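Local atomic coordinates of amidohydrolase (Staphylococcus aureus, PDB entry 3NUR), a protein that probably hydrolyses carbon-nitrogen bonds other than peptide bonds, as a TIM-barrel amidohydrolase that holds a divalent metal ion, here calcium, in its presumed active site. Residues K283-L294 and E305-D316; M22-H30 and S343-L353. One frame throughout, in Å; residues are numbered along the deposited sequence.

Contact 1 of 2, residues K283-L294 and E305-D316. With CA (calcium ion), chain B.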
loop_
_atom_site.group_PDB
_atom_site.type_symbol
_atom_site.label_atom_id
_atom_site.label_comp_id
_atom_site.label_asym_id
_atom_site.label_seq_id
_atom_site.Cartn_x
_atom_site.Cartn_y
_atom_site.Cartn_z
ATOM N N LYS A 283 12.177 -5.122 -9.148
ATOM C CA LYS A 283 11.941 -4.677 -10.513
ATOM C C LYS A 283 10.804 -5.446 -11.194
ATOM O O LYS A 283 10.213 -4.933 -12.143
ATOM C CB LYS A 283 13.210 -4.837 -11.331
ATOM C CG LYS A 283 14.359 -3.943 -10.892
ATOM C CD LYS A 283 15.595 -4.346 -11.684
ATOM C CE LYS A 283 16.857 -3.771 -11.109
ATOM N NZ LYS A 283 18.021 -4.055 -11.990
ATOM N N ASN A 284 10.546 -6.700 -10.764
ATOM C CA ASN A 284 9.575 -7.556 -11.443
ATOM C C ASN A 284 8.327 -7.933 -10.658
ATOM O O ASN A 284 7.329 -8.331 -11.267
ATOM C CB ASN A 284 10.302 -8.795 -11.988
ATOM C CG ASN A 284 11.310 -8.401 -13.053
ATOM O OD1 ASN A 284 12.489 -8.162 -12.774
ATOM N ND2 ASN A 284 10.843 -8.186 -14.271
ATOM N N SER A 285 8.371 -7.816 -9.327
ATOM C CA SER A 285 7.245 -8.218 -8.463
ATOM C C SER A 285 6.707 -7.088 -7.578
ATOM O O SER A 285 5.799 -7.321 -6.777
ATOM C CB SER A 285 7.659 -9.407 -7.600
ATOM O OG SER A 285 8.074 -10.495 -8.405
ATOM N N PHE A 286 7.274 -5.877 -7.695
ATOM C CA PHE A 286 6.791 -4.737 -6.917
ATOM C C PHE A 286 6.397 -3.598 -7.818
ATOM O O PHE A 286 6.950 -3.450 -8.906
ATOM C CB PHE A 286 7.891 -4.224 -5.944
ATOM C CG PHE A 286 7.970 -4.992 -4.646
ATOM C CD1 PHE A 286 7.400 -4.483 -3.481
ATOM C CD2 PHE A 286 8.608 -6.233 -4.588
ATOM C CE1 PHE A 286 7.448 -5.206 -2.279
ATOM C CE2 PHE A 286 8.668 -6.953 -3.382
ATOM C CZ PHE A 286 8.103 -6.426 -2.236
ATOM N N TYR A 287 5.451 -2.766 -7.339
ATOM C CA TYR A 287 5.068 -1.506 -7.975
ATOM C C TYR A 287 5.343 -0.447 -6.911
ATOM O O TYR A 287 5.219 -0.720 -5.717
ATOM C CB TYR A 287 3.574 -1.454 -8.339
ATOM C CG TYR A 287 3.258 -2.263 -9.571
ATOM C CD1 TYR A 287 3.235 -1.669 -10.833
ATOM C CD2 TYR A 287 2.985 -3.623 -9.481
ATOM C CE1 TYR A 287 2.926 -2.411 -11.970
ATOM C CE2 TYR A 287 2.665 -4.373 -10.610
ATOM C CZ TYR A 287 2.648 -3.764 -11.856
ATOM O OH TYR A 287 2.321 -4.502 -12.966
ATOM N N ILE A 288 5.713 0.740 -7.334
ATOM C CA ILE A 288 6.015 1.804 -6.370
ATOM C C ILE A 288 5.069 2.996 -6.613
ATOM O O ILE A 288 4.835 3.361 -7.766
ATOM C CB ILE A 288 7.515 2.201 -6.498
ATOM C CG1 ILE A 288 8.446 1.095 -5.926
ATOM C CG2 ILE A 288 7.799 3.578 -5.856
ATOM C CD1 ILE A 288 9.933 1.262 -6.239
ATOM N N THR A 289 4.620 3.655 -5.530
ATOM C CA THR A 289 3.791 4.857 -5.649
ATOM C C THR A 289 4.422 6.030 -4.874
ATOM O O THR A 289 5.248 5.790 -3.989
ATOM C CB THR A 289 2.306 4.643 -5.181
ATOM O OG1 THR A 289 2.130 5.019 -3.797
ATOM C CG2 THR A 289 1.725 3.265 -5.492
ATOM N N PRO A 290 3.996 7.286 -5.164
ATOM C CA PRO A 290 4.551 8.440 -4.445
ATOM C C PRO A 290 3.852 8.721 -3.117
ATOM O O PRO A 290 4.358 9.526 -2.339
ATOM C CB PRO A 290 4.262 9.618 -5.390
ATOM C CG PRO A 290 3.575 9.056 -6.592
ATOM C CD PRO A 290 3.076 7.717 -6.240
ATOM N N SER A 291 2.637 8.151 -2.889
ATOM C CA SER A 291 1.796 8.476 -1.711
ATOM C C SER A 291 1.650 9.998 -1.500
ATOM O O SER A 291 1.824 10.487 -0.379
ATOM C CB SER A 291 2.355 7.834 -0.442
ATOM O OG SER A 291 2.666 6.471 -0.630
ATOM N N GLY A 292 1.405 10.739 -2.579
ATOM C CA GLY A 292 1.222 12.188 -2.517
ATOM C C GLY A 292 2.468 13.010 -2.224
ATOM O O GLY A 292 2.360 14.219 -1.984
HETATM N N MSE A 293 3.666 12.379 -2.268
HETATM C CA MSE A 293 4.938 13.092 -2.046
HETATM C C MSE A 293 5.448 13.444 -3.450
HETATM O O MSE A 293 6.164 12.667 -4.063
HETATM C CB MSE A 293 5.959 12.202 -1.300
HETATM C CG MSE A 293 5.576 11.889 0.141
HETATM SE SE MSE A 293 6.743 10.465 0.875
HETATM C CE MSE A 293 8.457 11.049 0.305
ATOM N N LEU A 294 5.004 14.586 -3.973
ATOM C CA LEU A 294 5.248 14.956 -5.360
ATOM C C LEU A 294 6.552 15.693 -5.537
ATOM O O LEU A 294 6.587 16.906 -5.751
ATOM C CB LEU A 294 4.019 15.689 -5.935
ATOM C CG LEU A 294 2.654 14.967 -5.753
ATOM C CD1 LEU A 294 1.538 15.760 -6.403
ATOM C CD2 LEU A 294 2.687 13.527 -6.271
ATOM N N GLU A 305 15.852 3.017 -11.189
ATOM C CA GLU A 305 15.975 1.752 -10.461
ATOM C C GLU A 305 14.996 0.669 -10.883
ATOM O O GLU A 305 15.423 -0.466 -11.100
ATOM C CB GLU A 305 15.872 1.984 -8.940
ATOM C CG GLU A 305 17.055 2.738 -8.350
ATOM C CD GLU A 305 18.408 2.082 -8.539
ATOM O OE1 GLU A 305 18.465 0.835 -8.653
ATOM O OE2 GLU A 305 19.418 2.822 -8.569
ATOM N N VAL A 306 13.693 0.998 -10.975
ATOM C CA VAL A 306 12.664 0.007 -11.336
ATOM C C VAL A 306 12.058 0.205 -12.714
ATOM O O VAL A 306 11.441 -0.716 -13.245
ATOM C CB VAL A 306 11.564 -0.190 -10.249
ATOM C CG1 VAL A 306 12.174 -0.625 -8.922
ATOM C CG2 VAL A 306 10.701 1.057 -10.073
ATOM N N GLY A 307 12.144 1.421 -13.238
ATOM C CA GLY A 307 11.586 1.722 -14.548
ATOM C C GLY A 307 10.158 2.211 -14.495
ATOM O O GLY A 307 9.440 1.998 -13.507
ATOM N N ILE A 308 9.749 2.874 -15.578
ATOM C CA ILE A 308 8.418 3.456 -15.716
ATOM C C ILE A 308 7.268 2.453 -15.602
ATOM O O ILE A 308 6.221 2.824 -15.098
ATOM C CB ILE A 308 8.331 4.288 -17.035
ATOM C CG1 ILE A 308 7.285 5.383 -16.934
ATOM C CG2 ILE A 308 8.150 3.423 -18.284
ATOM C CD1 ILE A 308 7.923 6.694 -16.326
ATOM N N ASP A 309 7.470 1.194 -16.046
ATOM C CA ASP A 309 6.402 0.193 -16.044
ATOM C C ASP A 309 5.963 -0.213 -14.640
ATOM O O ASP A 309 4.946 -0.884 -14.499
ATOM C CB ASP A 309 6.841 -1.063 -16.825
ATOM C CG ASP A 309 7.004 -0.872 -18.327
ATOM O OD1 ASP A 309 6.127 -0.226 -18.942
ATOM O OD2 ASP A 309 7.956 -1.449 -18.897
ATOM N N ARG A 310 6.761 0.139 -13.625
ATOM C CA ARG A 310 6.521 -0.287 -12.243
ATOM C C ARG A 310 6.043 0.842 -11.345
ATOM O O ARG A 310 5.913 0.648 -10.133
ATOM C CB ARG A 310 7.807 -0.957 -11.667
ATOM C CG ARG A 310 8.382 -2.115 -12.517
ATOM C CD ARG A 310 7.384 -3.206 -12.907
ATOM N NE ARG A 310 6.882 -3.911 -11.727
ATOM C CZ ARG A 310 6.227 -5.068 -11.773
ATOM N NH1 ARG A 310 5.984 -5.656 -12.940
ATOM N NH2 ARG A 310 5.813 -5.648 -10.652
ATOM N N ILE A 311 5.742 2.011 -11.926
ATOM C CA ILE A 311 5.296 3.155 -11.132
ATOM C C ILE A 311 3.793 3.371 -11.261
ATOM O O ILE A 311 3.260 3.454 -12.371
ATOM C CB ILE A 311 6.115 4.441 -11.472
ATOM C CG1 ILE A 311 7.643 4.205 -11.275
ATOM C CG2 ILE A 311 5.627 5.658 -10.671
ATOM C CD1 ILE A 311 8.515 5.296 -11.911
ATOM N N LEU A 312 3.122 3.477 -10.115
ATOM C CA LEU A 312 1.684 3.749 -10.045
ATOM C C LEU A 312 1.475 5.096 -9.377
ATOM O O LEU A 312 2.363 5.554 -8.678
ATOM C CB LEU A 312 0.945 2.651 -9.246
ATOM C CG LEU A 312 1.060 1.224 -9.762
ATOM C CD1 LEU A 312 0.422 0.237 -8.771
ATOM C CD2 LEU A 312 0.453 1.081 -11.155
ATOM N N TYR A 313 0.336 5.755 -9.624
ATOM C CA TYR A 313 0.063 7.064 -9.041
ATOM C C TYR A 313 -0.750 6.931 -7.754
ATOM O O TYR A 313 -1.446 5.935 -7.568
ATOM C CB TYR A 313 -0.614 7.969 -10.086
ATOM C CG TYR A 313 -0.283 9.443 -9.978
ATOM C CD1 TYR A 313 0.975 9.869 -9.558
ATOM C CD2 TYR A 313 -1.214 10.415 -10.347
ATOM C CE1 TYR A 313 1.303 11.227 -9.507
ATOM C CE2 TYR A 313 -0.899 11.776 -10.300
ATOM C CZ TYR A 313 0.357 12.176 -9.870
ATOM O OH TYR A 313 0.658 13.518 -9.806
ATOM N N ALA A 314 -0.593 7.880 -6.834
ATOM C CA ALA A 314 -1.272 7.848 -5.521
ATOM C C ALA A 314 -1.138 9.204 -4.858
ATOM O O ALA A 314 -0.100 9.852 -5.007
ATOM C CB ALA A 314 -0.653 6.778 -4.625
ATOM N N ALA A 315 -2.164 9.615 -4.095
ATOM C CA ALA A 315 -2.194 10.915 -3.422
ATOM C C ALA A 315 -2.136 10.847 -1.899
ATOM O O ALA A 315 -1.885 11.872 -1.274
ATOM C CB ALA A 315 -3.481 11.652 -3.808
ATOM N N ASP A 316 -2.464 9.685 -1.301
ATOM C CA ASP A 316 -2.605 9.528 0.169
ATOM C C ASP A 316 -3.811 10.366 0.658
ATOM O O ASP A 316 -3.855 10.836 1.806
ATOM C CB ASP A 316 -1.300 9.851 0.945
ATOM C CG ASP A 316 -1.215 9.147 2.281
ATOM O OD1 ASP A 316 -1.960 8.144 2.478
ATOM O OD2 ASP A 316 -0.468 9.644 3.181
HETATM CA CA CA B . -1.447 6.285 3.378
HETATM O O HOH W 1 11.392 -3.235 -14.012
HETATM O O HOH W 2 4.734 -8.078 -13.170
HETATM O O HOH W 3 2.112 10.021 2.492
HETATM O O HOH W 4 0.405 7.255 4.003
HETATM O O HOH W 5 -2.021 6.722 5.517
#
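The guanidinium of Arg310 lies flat on the ring of Tyr287, planes 20° apart, with CZ 4.0 Å from the ring centroid, a cation-pi stack offset toward the rim. The opposite face of the guanidinium covers the backbone of Lys283 and Asn284. The Arg310 side chain bends at chi2 (-51°) and chi3 (-64°), folding it back over the ring; NE of Arg310 donates to O of Phe286 at 2.9 Å, that oxygen lying in the guanidinium plane, and NH2 adds a weak second bond.

Backbone bonds form a single parallel bridge: N of Ile288 meets O of Arg310 at 2.8 Å, and O of Ile288 receives N of Leu312 at 2.9 Å. N of Gly292 reaches O of Ala314 at 3.0 Å, from above the carbonyl plane.

CD1 of Leu312 touches CB of Tyr287 at 3.6 Å, and CG of Pro290 meets CD1 of Tyr313.

Asp316 OD1 binds the calcium ion at 2.1 Å, beside Glu28, His30 and His192, while water 3 joins its OD2 to O of Ser291. Backbone bonding thus runs on to Gly292 and Ala314, whence the Asp316 carboxylate reaches the metal, while the stacked, bonded guanidinium has little freedom to rotate.

Contact 2 of 2, residues M22-H30 and S343-L353. With CA (calcium ion), chain B.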
loop_
_atom_site.group_PDB
_atom_site.type_symbol
_atom_site.label_atom_id
_atom_site.label_comp_id
_atom_site.label_asym_id
_atom_site.label_seq_id
_atom_site.Cartn_x
_atom_site.Cartn_y
_atom_site.Cartn_z
HETATM N N MSE A 22 -5.516 14.624 -18.799
HETATM C CA MSE A 22 -5.269 13.182 -18.698
HETATM C C MSE A 22 -5.717 12.658 -17.320
HETATM O O MSE A 22 -5.261 13.176 -16.293
HETATM C CB MSE A 22 -3.789 12.874 -18.936
HETATM C CG MSE A 22 -3.520 11.408 -19.256
HETATM SE SE MSE A 22 -1.619 10.986 -19.234
HETATM C CE MSE A 22 -1.024 12.011 -20.812
ATOM N N LYS A 23 -6.593 11.633 -17.305
ATOM C CA LYS A 23 -7.147 11.093 -16.064
ATOM C C LYS A 23 -6.278 10.021 -15.426
ATOM O O LYS A 23 -5.528 9.329 -16.115
ATOM C CB LYS A 23 -8.593 10.609 -16.235
ATOM C CG LYS A 23 -9.572 11.682 -16.698
ATOM C CD LYS A 23 -9.951 12.678 -15.597
ATOM C CE LYS A 23 -10.731 13.839 -16.160
ATOM N NZ LYS A 23 -12.003 13.404 -16.793
ATOM N N SER A 24 -6.363 9.913 -14.094
ATOM C CA SER A 24 -5.533 8.976 -13.361
ATOM C C SER A 24 -6.306 7.985 -12.539
ATOM O O SER A 24 -7.488 8.200 -12.230
ATOM C CB SER A 24 -4.565 9.735 -12.452
ATOM O OG SER A 24 -5.254 10.433 -11.422
ATOM N N ILE A 25 -5.621 6.898 -12.179
ATOM C CA ILE A 25 -6.080 5.885 -11.220
ATOM C C ILE A 25 -5.121 6.115 -10.025
ATOM O O ILE A 25 -3.899 6.077 -10.214
ATOM C CB ILE A 25 -5.996 4.429 -11.746
ATOM C CG1 ILE A 25 -6.863 4.213 -13.015
ATOM C CG2 ILE A 25 -6.414 3.430 -10.636
ATOM C CD1 ILE A 25 -6.531 2.864 -13.793
ATOM N N THR A 26 -5.656 6.376 -8.823
ATOM C CA THR A 26 -4.816 6.632 -7.637
ATOM C C THR A 26 -4.915 5.424 -6.674
ATOM O O THR A 26 -6.020 4.909 -6.419
ATOM C CB THR A 26 -5.066 8.012 -7.031
ATOM O OG1 THR A 26 -6.451 8.149 -6.756
ATOM C CG2 THR A 26 -4.592 9.181 -7.935
ATOM N N PHE A 27 -3.762 4.965 -6.167
ATOM C CA PHE A 27 -3.674 3.700 -5.436
ATOM C C PHE A 27 -3.622 3.686 -3.908
ATOM O O PHE A 27 -3.741 2.606 -3.311
ATOM C CB PHE A 27 -2.543 2.860 -6.032
ATOM C CG PHE A 27 -2.922 2.151 -7.307
ATOM C CD1 PHE A 27 -3.300 0.811 -7.289
ATOM C CD2 PHE A 27 -2.880 2.817 -8.533
ATOM C CE1 PHE A 27 -3.659 0.150 -8.468
ATOM C CE2 PHE A 27 -3.207 2.146 -9.719
ATOM C CZ PHE A 27 -3.590 0.819 -9.677
ATOM N N GLU A 28 -3.390 4.845 -3.270
ATOM C CA GLU A 28 -3.295 4.866 -1.806
ATOM C C GLU A 28 -4.241 5.921 -1.308
ATOM O O GLU A 28 -3.829 7.032 -1.019
ATOM C CB GLU A 28 -1.835 5.117 -1.350
ATOM C CG GLU A 28 -1.604 4.737 0.109
ATOM C CD GLU A 28 -0.261 5.206 0.638
ATOM O OE1 GLU A 28 -0.254 5.989 1.613
ATOM O OE2 GLU A 28 0.781 4.832 0.049
ATOM N N GLU A 29 -5.538 5.613 -1.336
ATOM C CA GLU A 29 -6.595 6.574 -1.010
ATOM C C GLU A 29 -7.419 5.928 0.084
ATOM O O GLU A 29 -7.834 4.767 -0.067
ATOM C CB GLU A 29 -7.405 6.850 -2.296
ATOM C CG GLU A 29 -6.504 7.040 -3.537
ATOM C CD GLU A 29 -5.335 8.017 -3.423
ATOM O OE1 GLU A 29 -5.529 9.126 -2.874
ATOM O OE2 GLU A 29 -4.219 7.675 -3.883
ATOM N N HIS A 30 -7.600 6.654 1.201
ATOM C CA HIS A 30 -8.169 6.072 2.405
ATOM C C HIS A 30 -9.559 6.467 2.801
ATOM O O HIS A 30 -10.009 7.581 2.542
ATOM C CB HIS A 30 -7.215 6.322 3.586
ATOM C CG HIS A 30 -5.815 5.832 3.335
ATOM N ND1 HIS A 30 -5.526 4.474 3.253
ATOM C CD2 HIS A 30 -4.661 6.534 3.194
ATOM C CE1 HIS A 30 -4.219 4.390 3.047
ATOM N NE2 HIS A 30 -3.654 5.601 2.997
ATOM N N SER A 343 -0.055 7.463 -15.060
ATOM C CA SER A 343 -1.391 7.963 -14.759
ATOM C C SER A 343 -2.448 6.859 -14.716
ATOM O O SER A 343 -3.232 6.804 -13.754
ATOM C CB SER A 343 -1.791 9.051 -15.753
ATOM O OG SER A 343 -2.887 9.821 -15.287
ATOM N N TYR A 344 -2.492 6.002 -15.751
ATOM C CA TYR A 344 -3.569 5.011 -15.853
ATOM C C TYR A 344 -3.210 3.616 -16.353
ATOM O O TYR A 344 -3.790 2.646 -15.855
ATOM C CB TYR A 344 -4.602 5.637 -16.838
ATOM C CG TYR A 344 -5.992 5.038 -16.863
ATOM C CD1 TYR A 344 -7.051 5.662 -16.205
ATOM C CD2 TYR A 344 -6.282 3.926 -17.651
ATOM C CE1 TYR A 344 -8.345 5.134 -16.248
ATOM C CE2 TYR A 344 -7.568 3.379 -17.689
ATOM C CZ TYR A 344 -8.597 3.987 -16.984
ATOM O OH TYR A 344 -9.865 3.458 -17.005
ATOM N N THR A 345 -2.374 3.503 -17.398
ATOM C CA THR A 345 -2.160 2.201 -18.041
ATOM C C THR A 345 -1.489 1.136 -17.212
ATOM O O THR A 345 -1.921 -0.013 -17.282
ATOM C CB THR A 345 -1.663 2.277 -19.496
ATOM O OG1 THR A 345 -0.270 2.544 -19.518
ATOM C CG2 THR A 345 -2.453 3.254 -20.372
ATOM N N ASN A 346 -0.433 1.478 -16.433
ATOM C CA ASN A 346 0.188 0.444 -15.583
ATOM C C ASN A 346 -0.875 -0.130 -14.618
ATOM O O ASN A 346 -0.972 -1.344 -14.473
ATOM C CB ASN A 346 1.354 1.004 -14.764
ATOM C CG ASN A 346 2.577 1.392 -15.548
ATOM O OD1 ASN A 346 2.816 0.928 -16.677
ATOM N ND2 ASN A 346 3.405 2.236 -14.927
ATOM N N GLY A 347 -1.654 0.761 -14.001
ATOM C CA GLY A 347 -2.679 0.414 -13.020
ATOM C C GLY A 347 -3.869 -0.323 -13.596
ATOM O O GLY A 347 -4.341 -1.288 -12.990
ATOM N N ALA A 348 -4.339 0.103 -14.797
ATOM C CA ALA A 348 -5.477 -0.551 -15.468
ATOM C C ALA A 348 -5.108 -2.014 -15.814
ATOM O O ALA A 348 -5.932 -2.918 -15.627
ATOM C CB ALA A 348 -5.834 0.216 -16.735
ATOM N N LYS A 349 -3.846 -2.254 -16.223
ATOM C CA LYS A 349 -3.375 -3.617 -16.527
ATOM C C LYS A 349 -3.345 -4.465 -15.249
ATOM O O LYS A 349 -3.864 -5.589 -15.224
ATOM C CB LYS A 349 -2.008 -3.597 -17.221
ATOM C CG LYS A 349 -2.111 -3.146 -18.669
ATOM C CD LYS A 349 -0.763 -3.041 -19.368
ATOM C CE LYS A 349 -0.859 -2.259 -20.669
ATOM N NZ LYS A 349 -1.850 -2.838 -21.622
ATOM N N LEU A 350 -2.784 -3.895 -14.176
ATOM C CA LEU A 350 -2.667 -4.563 -12.877
ATOM C C LEU A 350 -4.041 -4.953 -12.287
ATOM O O LEU A 350 -4.192 -6.063 -11.764
ATOM C CB LEU A 350 -1.926 -3.625 -11.901
ATOM C CG LEU A 350 -1.658 -4.172 -10.476
ATOM C CD1 LEU A 350 -0.868 -5.480 -10.523
ATOM C CD2 LEU A 350 -0.918 -3.141 -9.640
ATOM N N LEU A 351 -5.024 -4.049 -12.380
ATOM C CA LEU A 351 -6.378 -4.237 -11.842
ATOM C C LEU A 351 -7.327 -4.995 -12.791
ATOM O O LEU A 351 -8.473 -5.263 -12.411
ATOM C CB LEU A 351 -7.019 -2.874 -11.508
ATOM C CG LEU A 351 -6.332 -1.969 -10.467
ATOM C CD1 LEU A 351 -6.977 -0.595 -10.455
ATOM C CD2 LEU A 351 -6.368 -2.566 -9.086
ATOM N N GLY A 352 -6.867 -5.276 -14.004
ATOM C CA GLY A 352 -7.663 -5.948 -15.027
ATOM C C GLY A 352 -8.835 -5.102 -15.492
ATOM O O GLY A 352 -9.929 -5.628 -15.685
ATOM N N LEU A 353 -8.632 -3.779 -15.643
ATOM C CA LEU A 353 -9.688 -2.862 -16.095
ATOM C C LEU A 353 -9.777 -2.792 -17.613
ATOM O O LEU A 353 -8.765 -2.609 -18.282
ATOM C CB LEU A 353 -9.526 -1.449 -15.496
ATOM C CG LEU A 353 -9.367 -1.312 -13.974
ATOM C CD1 LEU A 353 -9.317 0.145 -13.571
ATOM C CD2 LEU A 353 -10.483 -2.024 -13.202
HETATM CA CA CA B . -1.447 6.285 3.378
HETATM O O HOH W 6 -3.127 13.151 -14.254
HETATM O O HOH W 4 0.405 7.255 4.003
HETATM O O HOH W 5 -2.021 6.722 5.517
#
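Ile25 lays its CD1 over the centre of the Tyr344 ring, 3.6 Å from the centroid and only 8° off the ring normal, a CH-pi contact. This is strand-on-helix packing in the TIM barrel of the amidohydrolase fold: the first strand, 24-31, meets the last helix, 336-351, across the closure of the barrel. The axes of strand 24-26 and helix 343-351 approach to 6.6 Å and cross at 58°.

The Tyr344 ring, swung away from its backbone N at chi1 -164°, turns its face to Ile25, whose CG1 also touches CD1 of Tyr344 at 3.5 Å. CD1 of Ile25 also reaches CB of Ala348 and CD1 of Leu353, the latter beyond the Schellman motif at Gly352 that ends the helix.

Phe27 points its ring edge at the helix: CZ of Phe27 is 3.5 Å from CA of Gly347, an approach possible because Gly347 carries no side chain. CD1 of Leu351 meets CZ of Phe27 at 3.8 Å, the two side chains coming from opposite directions.

Beyond the corner at Phe27, Glu28 OE1 and His30 NE2 bind the calcium ion, away from the helix.

Polar contacts gather at Ser343. N of Ile25 donates to O of Ser343 at 2.9 Å in a nearly straight bond, and OG of Ser343 donates to O of Lys23 at 2.8 Å, from above the carbonyl plane.

Contact 1 is the more buried: its centre lies about 10 Å from that of the chain, against about 13 Å for contact 2, which is only partly buried and includes both modelled termini. Contact 1 pairs chain segments mainly through backbone bonds and one stacked arginine; contact 2 sets a strand against a helix, with apolar side chains doing most of the work. Three of the four protein ligands of the calcium ion come from the two contacts. Leu350 of helix 336-351, part of contact 2, packs on Tyr287 and Leu312 of contact 1. Second-shell links join them: Ser291 OG lies 2.6 Å from Glu28 OE2 and Ala315 N 2.8 Å from Glu29 OE2, both probable hydrogen bonds.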